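Local coordinates for L-lysine 6-monooxygenase involved in desferrioxamine biosynthesis (Erwinia amylovora CFBP1430, PDB 5O8P), which acts as an FAD- and NADPH-dependent monooxygenase that probably N-hydroxylates cadaverine in the biosynthesis of the siderophore desferrioxamine, at residues F19-L23 with R402-L407; L26-E31 with R413-P417. The contacts are given in a common frame with arbitrary orientation. Residues are numbered along the deposited sequence.

Contact 1. Residues F19-L23 with R402-L407. With FAD (flavin-adenine dinucleotide), chain C.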
loop_
_atom_site.group_PDB
_atom_site.type_symbol
_atom_site.label_atom_id
_atom_site.label_comp_id
_atom_site.label_asym_id
_atom_site.label_seq_id
_atom_site.Cartn_x
_atom_site.Cartn_y
_atom_site.Cartn_z
ATOM N N PHE B 19 20.948 -15.299 -17.614
ATOM C CA PHE B 19 21.750 -16.198 -16.778
ATOM C C PHE B 19 23.240 -16.260 -17.165
ATOM O O PHE B 19 24.089 -15.982 -16.321
ATOM C CB PHE B 19 21.131 -17.602 -16.723
ATOM C CG PHE B 19 19.739 -17.614 -16.184
ATOM C CD1 PHE B 19 19.404 -16.889 -15.027
ATOM C CD2 PHE B 19 18.759 -18.358 -16.788
ATOM C CE1 PHE B 19 18.126 -16.888 -14.525
ATOM C CE2 PHE B 19 17.469 -18.365 -16.270
ATOM C CZ PHE B 19 17.160 -17.615 -15.157
ATOM N N ASN B 20 23.564 -16.592 -18.415
ATOM C CA ASN B 20 24.979 -16.589 -18.843
ATOM C C ASN B 20 25.572 -15.196 -18.920
ATOM O O ASN B 20 26.771 -15.051 -18.744
ATOM C CB ASN B 20 25.202 -17.313 -20.168
ATOM C CG ASN B 20 25.471 -18.801 -20.005
ATOM O OD1 ASN B 20 25.580 -19.303 -18.902
ATOM N ND2 ASN B 20 25.573 -19.514 -21.114
ATOM N N LEU B 21 24.758 -14.174 -19.164
ATOM C CA LEU B 21 25.245 -12.793 -19.097
ATOM C C LEU B 21 25.664 -12.478 -17.665
ATOM O O LEU B 21 26.640 -11.765 -17.433
ATOM C CB LEU B 21 24.180 -11.801 -19.573
ATOM C CG LEU B 21 24.594 -10.326 -19.592
ATOM C CD1 LEU B 21 25.781 -10.109 -20.519
ATOM C CD2 LEU B 21 23.436 -9.409 -19.998
ATOM N N GLY B 22 24.916 -13.012 -16.700
ATOM C CA GLY B 22 25.291 -12.935 -15.290
ATOM C C GLY B 22 26.617 -13.604 -15.043
ATOM O O GLY B 22 27.552 -12.963 -14.561
ATOM N N LEU B 23 26.712 -14.882 -15.403
ATOM C CA LEU B 23 27.977 -15.627 -15.272
ATOM C C LEU B 23 29.149 -14.856 -15.873
ATOM O O LEU B 23 30.244 -14.834 -15.303
ATOM C CB LEU B 23 27.882 -17.006 -15.931
ATOM C CG LEU B 23 29.037 -17.985 -15.698
ATOM C CD1 LEU B 23 29.414 -18.078 -14.239
ATOM C CD2 LEU B 23 28.666 -19.358 -16.231
ATOM N N ARG B 402 23.231 -19.712 -8.496
ATOM C CA ARG B 402 23.660 -20.777 -9.412
ATOM C C ARG B 402 25.029 -20.449 -10.048
ATOM O O ARG B 402 25.948 -21.279 -10.030
ATOM C CB ARG B 402 22.598 -21.049 -10.493
ATOM C CG ARG B 402 22.814 -22.336 -11.290
ATOM C CD ARG B 402 21.771 -22.606 -12.361
ATOM N NE ARG B 402 21.293 -21.368 -12.981
ATOM C CZ ARG B 402 20.023 -20.976 -13.090
ATOM N NH1 ARG B 402 19.007 -21.747 -12.704
ATOM N NH2 ARG B 402 19.760 -19.802 -13.656
ATOM N N ASN B 403 25.172 -19.227 -10.550
ATOM C CA ASN B 403 26.446 -18.768 -11.103
ATOM C C ASN B 403 27.604 -18.883 -10.100
ATOM O O ASN B 403 28.723 -19.262 -10.472
ATOM C CB ASN B 403 26.326 -17.323 -11.627
ATOM C CG ASN B 403 25.531 -17.228 -12.921
ATOM O OD1 ASN B 403 25.602 -18.113 -13.766
ATOM N ND2 ASN B 403 24.775 -16.148 -13.080
ATOM N N SER B 404 27.328 -18.589 -8.832
ATOM C CA SER B 404 28.340 -18.713 -7.785
ATOM C C SER B 404 28.799 -20.142 -7.524
ATOM O O SER B 404 29.974 -20.329 -7.167
ATOM C CB SER B 404 27.863 -18.079 -6.482
ATOM O OG SER B 404 27.796 -16.679 -6.631
ATOM N N VAL B 405 27.906 -21.130 -7.688
ATOM C CA VAL B 405 28.307 -22.546 -7.489
ATOM C C VAL B 405 28.966 -23.082 -8.762
ATOM O O VAL B 405 29.818 -23.971 -8.697
ATOM C CB VAL B 405 27.176 -23.510 -6.950
ATOM C CG1 VAL B 405 26.076 -22.768 -6.187
ATOM C CG2 VAL B 405 26.560 -24.378 -8.032
ATOM N N LEU B 406 28.556 -22.559 -9.916
ATOM C CA LEU B 406 29.226 -22.885 -11.156
ATOM C C LEU B 406 30.655 -22.415 -11.071
ATOM O O LEU B 406 31.568 -23.188 -11.363
ATOM C CB LEU B 406 28.538 -22.237 -12.355
ATOM C CG LEU B 406 27.170 -22.770 -12.756
ATOM C CD1 LEU B 406 26.676 -21.968 -13.952
ATOM C CD2 LEU B 406 27.216 -24.251 -13.051
ATOM N N LEU B 407 30.861 -21.168 -10.651
ATOM C CA LEU B 407 32.226 -20.650 -10.522
ATOM C C LEU B 407 33.050 -21.434 -9.516
ATOM O O LEU B 407 34.240 -21.604 -9.709
ATOM C CB LEU B 407 32.241 -19.144 -10.222
ATOM C CG LEU B 407 31.928 -18.305 -11.468
ATOM C CD1 LEU B 407 31.757 -16.836 -11.143
ATOM C CD2 LEU B 407 33.008 -18.475 -12.529
HETATM P PA FAD C . 17.285 -16.678 -23.081
HETATM O O1A FAD C . 16.753 -15.313 -23.474
HETATM O O2A FAD C . 16.534 -17.916 -23.509
HETATM O O5B FAD C . 18.796 -16.726 -23.651
HETATM C C5B FAD C . 19.250 -17.736 -24.546
HETATM C C4B FAD C . 20.202 -17.205 -25.612
HETATM O O4B FAD C . 20.939 -18.302 -26.175
HETATM C C3B FAD C . 19.471 -16.538 -26.771
HETATM O O3B FAD C . 20.108 -15.286 -27.060
HETATM C C2B FAD C . 19.555 -17.550 -27.913
HETATM O O2B FAD C . 19.600 -16.963 -29.217
HETATM C C1B FAD C . 20.856 -18.267 -27.607
HETATM N N9A FAD C . 21.034 -19.604 -28.236
HETATM C C8A FAD C . 20.197 -20.663 -28.231
HETATM N N7A FAD C . 20.743 -21.703 -28.922
HETATM C C5A FAD C . 21.951 -21.310 -29.380
HETATM C C6A FAD C . 23.061 -21.895 -30.181
HETATM N N6A FAD C . 22.992 -23.162 -30.654
HETATM N N1A FAD C . 24.153 -21.121 -30.423
HETATM C C2A FAD C . 24.250 -19.854 -29.966
HETATM N N3A FAD C . 23.278 -19.263 -29.244
HETATM C C4A FAD C . 22.133 -19.924 -28.921
HETATM N N1 FAD C . 12.007 -14.225 -14.631
HETATM C C2 FAD C . 12.184 -13.424 -13.548
HETATM O O2 FAD C . 12.815 -13.886 -12.570
HETATM N N3 FAD C . 11.714 -12.158 -13.499
HETATM C C4 FAD C . 11.031 -11.613 -14.522
HETATM O O4 FAD C . 10.602 -10.445 -14.451
HETATM C C4X FAD C . 10.794 -12.423 -15.743
HETATM N N5 FAD C . 10.119 -11.933 -16.806
HETATM C C5X FAD C . 9.917 -12.700 -17.904
HETATM C C6 FAD C . 9.212 -12.143 -18.968
HETATM C C7 FAD C . 8.967 -12.870 -20.131
HETATM C C7M FAD C . 8.198 -12.245 -21.269
HETATM C C8 FAD C . 9.472 -14.270 -20.229
HETATM C C8M FAD C . 9.220 -15.077 -21.474
HETATM C C9 FAD C . 10.176 -14.839 -19.167
HETATM C C9A FAD C . 10.432 -14.116 -17.987
HETATM N N10 FAD C . 11.156 -14.656 -16.870
HETATM C C10 FAD C . 11.337 -13.812 -15.738
HETATM C "C1'" FAD C . 11.722 -16.032 -16.833
HETATM C "C2'" FAD C . 13.207 -16.077 -17.266
HETATM O "O2'" FAD C . 13.955 -15.034 -16.608
HETATM C "C3'" FAD C . 13.415 -15.979 -18.789
HETATM O "O3'" FAD C . 12.767 -17.073 -19.456
HETATM C "C4'" FAD C . 14.893 -15.965 -19.202
HETATM O "O4'" FAD C . 15.030 -15.292 -20.459
HETATM C "C5'" FAD C . 15.487 -17.365 -19.328
HETATM O "O5'" FAD C . 16.907 -17.283 -19.183
HETATM P P FAD C . 17.875 -17.763 -20.365
HETATM O O1P FAD C . 19.302 -17.485 -19.941
HETATM O O2P FAD C . 17.432 -19.171 -20.645
HETATM O O3P FAD C . 17.408 -16.649 -21.457
#
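A charged guanidinium standing on an aromatic ring beside a flavin cofactor marks this helix pair. Arg-402 meets the face of Phe-19 almost along the ring normal: CZ of Arg-402 lies 4.5 Å from the centroid of the Phe-19 ring, 7° off the normal. The guanidinium comes down edge first, bringing Arg-402 NH2 to 3.2 Å from Phe-19 CD1, a cation-pi contact. The same ring meets the cofactor, with Phe-19 CE2 3.2 Å from O5' of FAD. The arginine charge also has a stronger partner, a salt bridge to Glu-385.

Between the same helices, Asn-403 ND2 gives a weak hydrogen bond to Phe-19 O (3.3 Å). That carbonyl already accepts the helical bond from Leu-23 N at 3.0 Å, so the amide is a second donor on a used acceptor. It gets this close because residue 22 is glycine; a beta carbon there would clash with ND2. Asn-403 OD1, meanwhile, is hydrogen-bonded to Gln-382. Leu-23 fills the rest of the interface, placing CD2 4.0 Å from Leu-406 CD1 and CD1 3.7 Å from Leu-407 CG.

The short axes cross at -52° and 10.0 Å, though Leu-23 and Asn-403 bring their CA atoms to 5.4 Å. Helix 18-27 follows strand 8-14, as the first helix of a Rossmann-type dinucleotide-binding fold does, and its start lies by the FAD diphosphate. The chemistry implies that Phe-19, an FAD-binding residue, is held in place by an arginine whose charge is balanced within the protein.

Contact 2. Residues L26-E31 with R413-P417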
loop_
_atom_site.group_PDB
_atom_site.type_symbol
_atom_site.label_atom_id
_atom_site.label_comp_id
_atom_site.label_asym_id
_atom_site.label_seq_id
_atom_site.Cartn_x
_atom_site.Cartn_y
_atom_site.Cartn_z
ATOM N N LEU B 26 30.167 -11.972 -13.632
ATOM C CA LEU B 26 30.783 -12.519 -12.439
ATOM C C LEU B 26 32.142 -13.117 -12.737
ATOM O O LEU B 26 33.028 -13.000 -11.901
ATOM C CB LEU B 26 29.867 -13.537 -11.755
ATOM C CG LEU B 26 28.611 -12.933 -11.115
ATOM C CD1 LEU B 26 27.696 -14.031 -10.585
ATOM C CD2 LEU B 26 28.970 -11.965 -10.001
ATOM N N SER B 27 32.314 -13.737 -13.915
ATOM C CA SER B 27 33.598 -14.387 -14.272
ATOM C C SER B 27 34.677 -13.438 -14.770
ATOM O O SER B 27 35.844 -13.722 -14.559
ATOM C CB SER B 27 33.407 -15.525 -15.277
ATOM O OG SER B 27 32.669 -15.150 -16.404
ATOM N N GLU B 28 34.310 -12.327 -15.415
ATOM C CA GLU B 28 35.310 -11.400 -15.991
ATOM C C GLU B 28 36.463 -11.009 -15.046
ATOM O O GLU B 28 37.623 -11.180 -15.422
ATOM C CB GLU B 28 34.673 -10.129 -16.567
ATOM C CG GLU B 28 35.493 -9.509 -17.705
ATOM C CD GLU B 28 34.962 -8.174 -18.220
ATOM O OE1 GLU B 28 34.366 -7.430 -17.407
ATOM O OE2 GLU B 28 35.152 -7.860 -19.430
ATOM N N PRO B 29 36.164 -10.521 -13.818
ATOM C CA PRO B 29 37.250 -10.078 -12.924
ATOM C C PRO B 29 37.976 -11.188 -12.153
ATOM O O PRO B 29 38.931 -10.883 -11.449
ATOM C CB PRO B 29 36.525 -9.159 -11.940
ATOM C CG PRO B 29 35.203 -9.803 -11.792
ATOM C CD PRO B 29 34.857 -10.385 -13.148
ATOM N N VAL B 30 37.554 -12.445 -12.287
ATOM C CA VAL B 30 38.218 -13.544 -11.591
ATOM C C VAL B 30 39.618 -13.813 -12.183
ATOM O O VAL B 30 39.763 -14.013 -13.389
ATOM C CB VAL B 30 37.355 -14.827 -11.631
ATOM C CG1 VAL B 30 38.058 -15.999 -10.960
ATOM C CG2 VAL B 30 36.010 -14.570 -10.969
ATOM N N GLU B 31 40.636 -13.816 -11.318
ATOM C CA GLU B 31 42.019 -14.110 -11.706
ATOM C C GLU B 31 42.171 -15.568 -12.132
ATOM O O GLU B 31 41.662 -16.464 -11.471
ATOM C CB GLU B 31 42.986 -13.813 -10.546
ATOM C CG GLU B 31 43.117 -12.320 -10.209
ATOM C CD GLU B 31 44.118 -11.561 -11.093
ATOM O OE1 GLU B 31 44.507 -12.067 -12.174
ATOM O OE2 GLU B 31 44.523 -10.440 -10.705
ATOM N N ARG B 413 38.278 -23.001 -6.013
ATOM C CA ARG B 413 37.985 -22.111 -4.869
ATOM C C ARG B 413 36.573 -21.527 -4.915
ATOM O O ARG B 413 35.907 -21.518 -5.953
ATOM C CB ARG B 413 39.023 -20.997 -4.724
ATOM C CG ARG B 413 39.138 -20.047 -5.892
ATOM C CD ARG B 413 40.328 -19.143 -5.697
ATOM N NE ARG B 413 40.116 -17.846 -6.338
ATOM C CZ ARG B 413 40.439 -17.533 -7.593
ATOM N NH1 ARG B 413 41.013 -18.423 -8.405
ATOM N NH2 ARG B 413 40.191 -16.302 -8.037
ATOM N N GLU B 414 36.120 -21.054 -3.762
ATOM C CA GLU B 414 34.811 -20.418 -3.641
ATOM C C GLU B 414 34.950 -18.932 -3.923
ATOM O O GLU B 414 35.189 -18.143 -3.026
ATOM C CB GLU B 414 34.203 -20.698 -2.255
ATOM C CG GLU B 414 32.892 -19.974 -1.958
ATOM C CD GLU B 414 31.993 -20.698 -0.953
ATOM O OE1 GLU B 414 31.788 -21.915 -1.163
ATOM O OE2 GLU B 414 31.498 -20.070 0.022
ATOM N N VAL B 415 34.776 -18.550 -5.178
ATOM C CA VAL B 415 35.104 -17.185 -5.614
ATOM C C VAL B 415 34.145 -16.161 -5.034
ATOM O O VAL B 415 34.556 -15.113 -4.581
ATOM C CB VAL B 415 35.073 -17.057 -7.152
ATOM C CG1 VAL B 415 35.472 -15.648 -7.589
ATOM C CG2 VAL B 415 35.983 -18.100 -7.783
ATOM N N TYR B 416 32.853 -16.466 -5.088
ATOM C CA TYR B 416 31.829 -15.647 -4.464
ATOM C C TYR B 416 31.156 -16.520 -3.427
ATOM O O TYR B 416 30.787 -17.661 -3.746
ATOM C CB TYR B 416 30.827 -15.203 -5.500
ATOM C CG TYR B 416 31.409 -14.295 -6.541
ATOM C CD1 TYR B 416 31.638 -12.954 -6.275
ATOM C CD2 TYR B 416 31.724 -14.776 -7.803
ATOM C CE1 TYR B 416 32.157 -12.114 -7.245
ATOM C CE2 TYR B 416 32.234 -13.940 -8.784
ATOM C CZ TYR B 416 32.445 -12.603 -8.498
ATOM O OH TYR B 416 32.947 -11.754 -9.457
ATOM N N PRO B 417 30.983 -15.998 -2.195
ATOM C CA PRO B 417 30.482 -16.828 -1.106
ATOM C C PRO B 417 29.060 -17.303 -1.376
ATOM O O PRO B 417 28.212 -16.527 -1.789
ATOM C CB PRO B 417 30.551 -15.897 0.114
ATOM C CG PRO B 417 30.447 -14.529 -0.441
ATOM C CD PRO B 417 31.086 -14.580 -1.798
#
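Leu-26 lies over one face of the Tyr-416 ring, its CD2 4.1 Å from the centroid of that ring and 22° off the normal, a CH-pi contact; Leu-26 CB adds a touch at 3.8 Å from Tyr-416 CE2. The hydroxyl finishes the job: Tyr-416 OH donates to Leu-26 O at 2.7 Å. In a continuing helix that carbonyl would bond to the amide of residue 30, but Val-30 N pairs with Ser-27 O (3.1 Å), closing a type I turn.

Past the turn, Val-30 CG2 packs 3.6 Å from Val-415 CG1. Toward the surface, Arg-413 merely lies alongside, with NH2 3.6 Å from Val-30 CG1 and NH1 3.7 Å from Glu-31 O. Pro-417 O accepts a hydrogen bond from Lys-82 NZ of the second subunit.

Tyr-416 also rests on Ser-404 and Leu-407 of helix 399-410. Its hydroxyl thus meets a backbone carbonyl near the last turn of helix 18-27, the helix that follows the first strand of the Rossmann-type FAD-binding fold.

Overall arrangement
Both contacts join helix 18-27 and its exit to the C-terminal part of the chain, and they run on from one another, their centres about 10 Å apart. Contact 1 takes the cofactor end and is wholly buried; contact 2 lies farther out, at the far end of the helix, where buried and exposed residues mix. Aliphatic packing occurs in both, but the polar parts differ: a buried arginine paired with Glu-385 and a weak side-chain amide hydrogen bond in contact 1, a tyrosine hydroxyl on a carbonyl in contact 2, with an exposed arginine at its edge. Side chains knit them together, Asn-403 CB lying 3.7 Å from Leu-26 CD1, and Leu-407 CD1 3.8 Å from Tyr-416 CE2.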